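Local coordinates for protein M64R (Myxoma virus, PDB 5CZ3) that probably helps myxoma virus multiply in different cell types, as a member of the C7 family of poxvirus host-range proteins, at residues D12-I16 against D147-W151; I22-L27 against V114-V120; T43-I47 against N121-R125. All blocks are in the same frame, centred on the assembly; numbering follows the deposited sequence.

Contact 1: D12-I16 against D147-W151; sequences DVFLI and DKRRW
Residues 12-15 are extended, part of strand 10-15, which lies between strands 45-54 and 20-23 in an antiparallel sheet of the β-sandwich. Residues 147-151, running from helix 145-148 into a turn, cover one face of that sheet, with CA atoms no closer than 9.1 Å (F14 to D147), so side chains make the contact. D12 (chi1 m) points toward the turn, and its OD2 accepts a hydrogen bond of 2.6 Å from R150 NH1 in a salt bridge. The arginine has chi1-chi3 m, t, p; its NH1 also pairs with D147 OD1 at 2.9 Å, while NH2 pairs with E54 and D147 OD2 with K23. F14 (chi1 m) follows on the same side: W151 CZ3 sits over one face of its ring, 3.5 Å from F14 CD2, with the ring planes inclined at 50°. F14 CZ also lies 3.5 Å from D147 CG. At I16 the backbone leaves the strand (phi/psi -61/-60), and I16 CD1 reaches W151 CZ2 at 4.0 Å; W151 has chi1 p. Charge and aromatic packing work side by side: R150 NH1 bridges D12 and D147, with K23 a second cation on D147, so D12 OD2 and D147 OD1 can lie 4.5 Å apart.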
# COMPACT_ATOMS: atom_id res chain seq x y z
N ASP A 12 -0.11 -4.42 -4.68
CA ASP A 12 0.33 -3.21 -5.38
C ASP A 12 -0.44 -2.00 -4.85
O ASP A 12 -1.63 -2.09 -4.57
CB ASP A 12 0.13 -3.34 -6.89
CG ASP A 12 1.01 -4.40 -7.51
OD1 ASP A 12 2.08 -4.70 -6.95
OD2 ASP A 12 0.62 -4.93 -8.57
N VAL A 13 0.25 -0.88 -4.72
CA VAL A 13 -0.38 0.36 -4.26
C VAL A 13 -0.21 1.45 -5.30
O VAL A 13 0.91 1.77 -5.71
CB VAL A 13 0.21 0.83 -2.92
CG1 VAL A 13 -0.43 2.14 -2.49
CG2 VAL A 13 0.01 -0.24 -1.86
N PHE A 14 -1.32 2.03 -5.74
CA PHE A 14 -1.30 3.04 -6.80
C PHE A 14 -1.78 4.40 -6.30
O PHE A 14 -2.85 4.51 -5.70
CB PHE A 14 -2.15 2.59 -7.98
CG PHE A 14 -1.75 1.27 -8.56
CD1 PHE A 14 -0.78 1.19 -9.55
CD2 PHE A 14 -2.34 0.09 -8.12
CE1 PHE A 14 -0.40 -0.03 -10.08
CE2 PHE A 14 -1.97 -1.13 -8.65
CZ PHE A 14 -1.00 -1.19 -9.63
N LEU A 15 -0.98 5.43 -6.56
CA LEU A 15 -1.39 6.81 -6.28
C LEU A 15 -1.87 7.44 -7.58
O LEU A 15 -1.07 7.83 -8.43
CB LEU A 15 -0.24 7.61 -5.66
CG LEU A 15 -0.00 7.44 -4.16
CD1 LEU A 15 0.55 6.06 -3.83
CD2 LEU A 15 0.92 8.53 -3.62
N ILE A 16 -3.19 7.55 -7.71
CA ILE A 16 -3.84 7.86 -8.98
C ILE A 16 -3.45 9.21 -9.58
O ILE A 16 -2.92 9.28 -10.69
CB ILE A 16 -5.37 7.82 -8.83
CG1 ILE A 16 -5.81 6.48 -8.23
CG2 ILE A 16 -6.04 8.05 -10.18
CD1 ILE A 16 -5.27 5.28 -8.96
N ASP A 147 -2.40 -2.15 -15.59
CA ASP A 147 -2.64 -2.12 -14.16
C ASP A 147 -4.00 -1.48 -13.86
O ASP A 147 -4.69 -1.89 -12.93
CB ASP A 147 -1.53 -1.35 -13.44
CG ASP A 147 -0.42 -2.26 -12.95
OD1 ASP A 147 -0.72 -3.42 -12.59
OD2 ASP A 147 0.75 -1.82 -12.93
N LYS A 148 -4.37 -0.48 -14.65
CA LYS A 148 -5.63 0.23 -14.45
C LYS A 148 -6.82 -0.70 -14.65
O LYS A 148 -7.81 -0.61 -13.92
CB LYS A 148 -5.73 1.42 -15.41
CG LYS A 148 -4.81 2.58 -15.05
CD LYS A 148 -4.89 3.69 -16.08
CE LYS A 148 -3.99 4.86 -15.70
NZ LYS A 148 -4.08 5.97 -16.68
N ARG A 149 -6.73 -1.59 -15.62
CA ARG A 149 -7.82 -2.51 -15.92
C ARG A 149 -7.95 -3.60 -14.86
O ARG A 149 -8.91 -4.37 -14.88
CB ARG A 149 -7.63 -3.12 -17.31
CG ARG A 149 -7.81 -2.12 -18.44
N ARG A 150 -6.99 -3.67 -13.94
CA ARG A 150 -7.06 -4.63 -12.84
C ARG A 150 -8.16 -4.23 -11.85
O ARG A 150 -8.63 -5.07 -11.08
CB ARG A 150 -5.72 -4.74 -12.13
CG ARG A 150 -4.62 -5.40 -12.96
CD ARG A 150 -3.28 -5.32 -12.26
NE ARG A 150 -3.23 -6.11 -11.03
CZ ARG A 150 -2.30 -5.98 -10.10
NH1 ARG A 150 -1.33 -5.08 -10.24
NH2 ARG A 150 -2.33 -6.74 -9.01
N TRP A 151 -8.56 -2.96 -11.88
CA TRP A 151 -9.64 -2.50 -11.01
C TRP A 151 -10.77 -1.84 -11.79
O TRP A 151 -11.88 -1.70 -11.29
CB TRP A 151 -9.10 -1.55 -9.93
CG TRP A 151 -8.55 -0.24 -10.44
CD1 TRP A 151 -9.27 0.86 -10.81
CD2 TRP A 151 -7.17 0.12 -10.57
NE1 TRP A 151 -8.42 1.87 -11.19
CE2 TRP A 151 -7.12 1.44 -11.05
CE3 TRP A 151 -5.96 -0.55 -10.34
CZ2 TRP A 151 -5.93 2.11 -11.31
CZ3 TRP A 151 -4.77 0.11 -10.60
CH2 TRP A 151 -4.76 1.43 -11.08

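Contact 2: I22-L27 against V114-V120; sequences IKHVNL and VYPTFLV
L27, I22 and F118 bury the most surface here, and no hydrogen bond joins the two segments, which run in opposite senses (176° apart). The segment 22-27 ends strand 20-23, turns at H24 (phi/psi 56/49) and continues as loop; 114-120 begins as loop and becomes strand at T117. CA-CA register runs I22-F118 8.8 Å, V25-P116 6.9 Å, L27-Y115 7.3 Å. I22 (m, t) lays CG2 over one face of the F118 ring (chi1 m), 3.7 Å from its centroid, a CH-pi contact with CG2 to F118 CZ at 3.5 Å. V25 CG1 lies at the edge of that ring, 4.4 Å from F118 CE2, and meets P116 CG at 3.7 Å. L27 (m, t) brings CD2 to 3.3 Å from V114 O and 4.0 Å from V114 CG2. C35 of strand 34-40 also touches V25 and F118. Apolar side chains from strands 20-23 and 117-121 of two sheets, and their flanking loops, meeting without backbone bonding mark a β-sandwich core.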
# COMPACT_ATOMS: atom_id res chain seq x y z
N ILE A 22 3.46 2.03 -6.82
CA ILE A 22 4.28 1.37 -5.82
C ILE A 22 3.96 -0.12 -5.84
O ILE A 22 2.98 -0.55 -5.23
CB ILE A 22 4.05 1.95 -4.41
CG1 ILE A 22 4.16 3.47 -4.43
CG2 ILE A 22 5.05 1.37 -3.43
CD1 ILE A 22 3.80 4.12 -3.12
N LYS A 23 4.78 -0.89 -6.53
CA LYS A 23 4.46 -2.29 -6.81
C LYS A 23 5.19 -3.27 -5.91
O LYS A 23 6.28 -2.98 -5.40
CB LYS A 23 4.76 -2.61 -8.28
CG LYS A 23 4.12 -1.63 -9.25
CD LYS A 23 3.97 -2.24 -10.63
CE LYS A 23 2.83 -3.24 -10.66
NZ LYS A 23 2.60 -3.78 -12.02
N HIS A 24 4.56 -4.43 -5.71
CA HIS A 24 5.12 -5.52 -4.90
C HIS A 24 5.45 -5.05 -3.48
O HIS A 24 6.54 -5.30 -2.97
CB HIS A 24 6.36 -6.11 -5.57
CG HIS A 24 6.08 -6.75 -6.90
ND1 HIS A 24 6.97 -7.61 -7.51
CD2 HIS A 24 5.01 -6.66 -7.73
CE1 HIS A 24 6.46 -8.02 -8.66
NE2 HIS A 24 5.27 -7.46 -8.81
N VAL A 25 4.49 -4.38 -2.86
CA VAL A 25 4.64 -3.88 -1.50
C VAL A 25 4.62 -5.02 -0.49
O VAL A 25 5.19 -4.92 0.60
CB VAL A 25 3.52 -2.87 -1.17
CG1 VAL A 25 3.67 -2.31 0.23
CG2 VAL A 25 3.51 -1.75 -2.20
N ASN A 26 3.99 -6.13 -0.87
CA ASN A 26 3.86 -7.31 -0.02
C ASN A 26 5.19 -7.86 0.49
O ASN A 26 6.21 -7.79 -0.20
CB ASN A 26 3.13 -8.41 -0.78
CG ASN A 26 3.83 -8.76 -2.08
OD1 ASN A 26 3.56 -8.17 -3.12
ND2 ASN A 26 4.74 -9.73 -2.01
N LEU A 27 5.17 -8.43 1.70
CA LEU A 27 6.30 -9.18 2.20
C LEU A 27 6.52 -10.39 1.30
O LEU A 27 5.55 -11.01 0.87
CB LEU A 27 6.07 -9.63 3.65
CG LEU A 27 5.69 -8.56 4.68
CD1 LEU A 27 5.40 -9.22 6.02
CD2 LEU A 27 6.79 -7.52 4.81
N VAL A 114 9.01 -4.67 9.31
CA VAL A 114 9.51 -5.10 8.01
C VAL A 114 8.60 -4.65 6.87
O VAL A 114 8.78 -5.05 5.72
CB VAL A 114 9.70 -6.63 7.94
CG1 VAL A 114 10.94 -7.05 8.73
CG2 VAL A 114 8.47 -7.36 8.45
N TYR A 115 7.62 -3.81 7.19
CA TYR A 115 6.88 -3.10 6.16
C TYR A 115 7.84 -2.16 5.44
O TYR A 115 8.74 -1.60 6.06
CB TYR A 115 5.71 -2.29 6.74
CG TYR A 115 4.53 -3.09 7.26
CD1 TYR A 115 4.41 -4.45 7.01
CD2 TYR A 115 3.53 -2.47 7.99
CE1 TYR A 115 3.33 -5.18 7.49
CE2 TYR A 115 2.44 -3.18 8.47
CZ TYR A 115 2.34 -4.53 8.22
OH TYR A 115 1.26 -5.23 8.69
N PRO A 116 7.66 -1.98 4.13
CA PRO A 116 8.51 -1.02 3.42
C PRO A 116 8.09 0.42 3.70
O PRO A 116 6.92 0.67 4.01
CB PRO A 116 8.31 -1.39 1.95
CG PRO A 116 6.94 -1.96 1.91
CD PRO A 116 6.74 -2.68 3.21
N THR A 117 9.03 1.35 3.59
CA THR A 117 8.76 2.76 3.85
C THR A 117 9.14 3.61 2.64
O THR A 117 10.27 3.53 2.16
CB THR A 117 9.51 3.27 5.09
OG1 THR A 117 9.18 2.44 6.22
CG2 THR A 117 9.13 4.71 5.40
N PHE A 118 8.20 4.41 2.17
CA PHE A 118 8.42 5.23 0.98
C PHE A 118 8.24 6.71 1.27
O PHE A 118 7.61 7.09 2.26
CB PHE A 118 7.47 4.83 -0.14
CG PHE A 118 7.39 3.35 -0.37
CD1 PHE A 118 8.29 2.72 -1.21
CD2 PHE A 118 6.40 2.59 0.24
CE1 PHE A 118 8.22 1.35 -1.43
CE2 PHE A 118 6.32 1.23 0.03
CZ PHE A 118 7.23 0.61 -0.81
N LEU A 119 8.80 7.54 0.39
CA LEU A 119 8.52 8.96 0.39
C LEU A 119 7.93 9.32 -0.96
O LEU A 119 8.44 8.90 -1.99
CB LEU A 119 9.78 9.79 0.66
N VAL A 120 6.86 10.11 -0.95
CA VAL A 120 6.27 10.58 -2.20
C VAL A 120 6.00 12.08 -2.15
O VAL A 120 5.19 12.55 -1.35
CB VAL A 120 4.96 9.83 -2.52
CG1 VAL A 120 4.33 10.39 -3.79
CG2 VAL A 120 5.22 8.34 -2.67

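Contact 3: T43-I47 against N121-R125; sequences TCKYI and NTDTR
A β-hairpin loop opened by an Asx turn meets the start of a strand from the facing sheet at one end of the β-sandwich. The loop joins antiparallel strands 117-121 and 126-131; its partner, 43-47, leads into strand 45-54 of the other sheet. N121 OD1 accepts from D123 N (3.0 Å) and T124 N (3.1 Å), while 122-124 take helical phi/psi without regular helix bonding. R125 turns to phi/psi 53/29, its N making a weak bond to N121 O at 2.5 Å. Across the gap the backbones stay apart, with CA atoms 8.1 Å from T43 to D123 and 8.6 Å from I47 to T122. K45 bridges it: extended in the backbone (phi/psi -151/166), with chi1-chi4 p, t, p, t, it points its chain at the loop, where NZ donates to T122 OG1 and to D123 OD1, both at 3.1 Å, the latter bond also a salt bridge. Residues shortly before T43 take part too: T122 OG1 also bonds K40 O, and the other carboxylate oxygen, D123 OD2, accepts from A42 N. T43 OG1 comes within 3.9 Å of D123 OD1. Two residues after K45, and on the same side of the strand, I47 (m, t) supplies a separate apolar touch beside the polar one, its CD1 lying 3.8 Å from T122 CG2.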
# COMPACT_ATOMS: atom_id res chain seq x y z
N THR A 43 0.60 22.24 -1.23
CA THR A 43 -0.76 22.70 -1.47
C THR A 43 -1.78 21.74 -0.87
O THR A 43 -1.45 20.60 -0.52
CB THR A 43 -1.05 22.87 -2.97
OG1 THR A 43 -0.93 21.60 -3.63
CG2 THR A 43 -0.07 23.85 -3.60
N CYS A 44 -3.02 22.20 -0.77
CA CYS A 44 -4.11 21.39 -0.24
C CYS A 44 -4.70 20.53 -1.35
O CYS A 44 -5.14 21.05 -2.37
CB CYS A 44 -5.19 22.28 0.37
SG CYS A 44 -4.63 23.23 1.81
N LYS A 45 -4.70 19.21 -1.17
CA LYS A 45 -5.17 18.32 -2.23
C LYS A 45 -5.77 17.03 -1.70
O LYS A 45 -5.61 16.68 -0.53
CB LYS A 45 -4.03 18.00 -3.19
CG LYS A 45 -2.91 17.18 -2.57
CD LYS A 45 -1.76 16.96 -3.54
CE LYS A 45 -1.20 18.28 -4.04
NZ LYS A 45 -0.02 18.08 -4.93
N TYR A 46 -6.46 16.32 -2.59
CA TYR A 46 -6.96 14.98 -2.29
C TYR A 46 -6.02 13.94 -2.88
O TYR A 46 -5.68 14.01 -4.06
CB TYR A 46 -8.38 14.79 -2.84
CG TYR A 46 -9.45 15.52 -2.07
CD1 TYR A 46 -10.08 14.92 -0.98
CD2 TYR A 46 -9.86 16.79 -2.43
CE1 TYR A 46 -11.07 15.57 -0.27
CE2 TYR A 46 -10.85 17.46 -1.73
CZ TYR A 46 -11.45 16.84 -0.65
OH TYR A 46 -12.44 17.49 0.06
N ILE A 47 -5.61 12.98 -2.06
CA ILE A 47 -4.74 11.91 -2.53
C ILE A 47 -5.50 10.59 -2.57
O ILE A 47 -6.00 10.12 -1.55
CB ILE A 47 -3.49 11.77 -1.64
CG1 ILE A 47 -2.71 13.08 -1.61
CG2 ILE A 47 -2.60 10.65 -2.16
CD1 ILE A 47 -1.52 13.06 -0.69
N ASN A 121 6.68 12.82 -3.01
CA ASN A 121 6.49 14.26 -3.11
C ASN A 121 5.39 14.59 -4.12
O ASN A 121 5.65 14.67 -5.31
CB ASN A 121 7.80 14.95 -3.51
CG ASN A 121 7.74 16.46 -3.37
OD1 ASN A 121 6.76 17.10 -3.74
ND2 ASN A 121 8.81 17.04 -2.83
N THR A 122 4.17 14.81 -3.64
CA THR A 122 3.02 14.97 -4.53
C THR A 122 3.10 16.19 -5.43
O THR A 122 2.26 16.36 -6.33
CB THR A 122 1.71 15.04 -3.73
OG1 THR A 122 1.66 16.28 -3.00
CG2 THR A 122 1.61 13.88 -2.75
N ASP A 123 4.09 17.05 -5.21
CA ASP A 123 4.25 18.26 -6.01
C ASP A 123 5.25 18.06 -7.14
O ASP A 123 5.02 18.49 -8.27
CB ASP A 123 4.69 19.42 -5.13
CG ASP A 123 3.60 19.87 -4.18
OD1 ASP A 123 2.42 19.88 -4.59
OD2 ASP A 123 3.92 20.19 -3.01
N THR A 124 6.36 17.40 -6.84
CA THR A 124 7.37 17.11 -7.84
C THR A 124 7.12 15.72 -8.42
O THR A 124 7.67 15.37 -9.46
CB THR A 124 8.80 17.31 -7.30
OG1 THR A 124 9.07 16.34 -6.28
CG2 THR A 124 8.94 18.71 -6.72
N ARG A 125 6.27 14.96 -7.74
CA ARG A 125 6.00 13.54 -8.04
C ARG A 125 7.29 12.72 -8.09
O ARG A 125 7.36 11.70 -8.77

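The first segments of contacts 1, 2 and 3 come in that order along the chain and all include residues of one antiparallel sheet, in which 45-54, 10-15 and 20-23 are adjacent strands. Contacts 2 and 3 pair that sheet with consecutive segments, 114-120 and 121-125, of the second sheet and its hairpin loop, their centres about 19 Å apart. Contacts 1 and 2, centres about 15 Å apart, touch directly, V13 O to I22 N at 2.8 Å. Contact 3 lies about 18 Å from contact 1, centre to centre. Contacts 2 and 3 thus join the two sheets of the sandwich, whereas contact 1 packs 147-151, among the last modelled residues, on the first sheet.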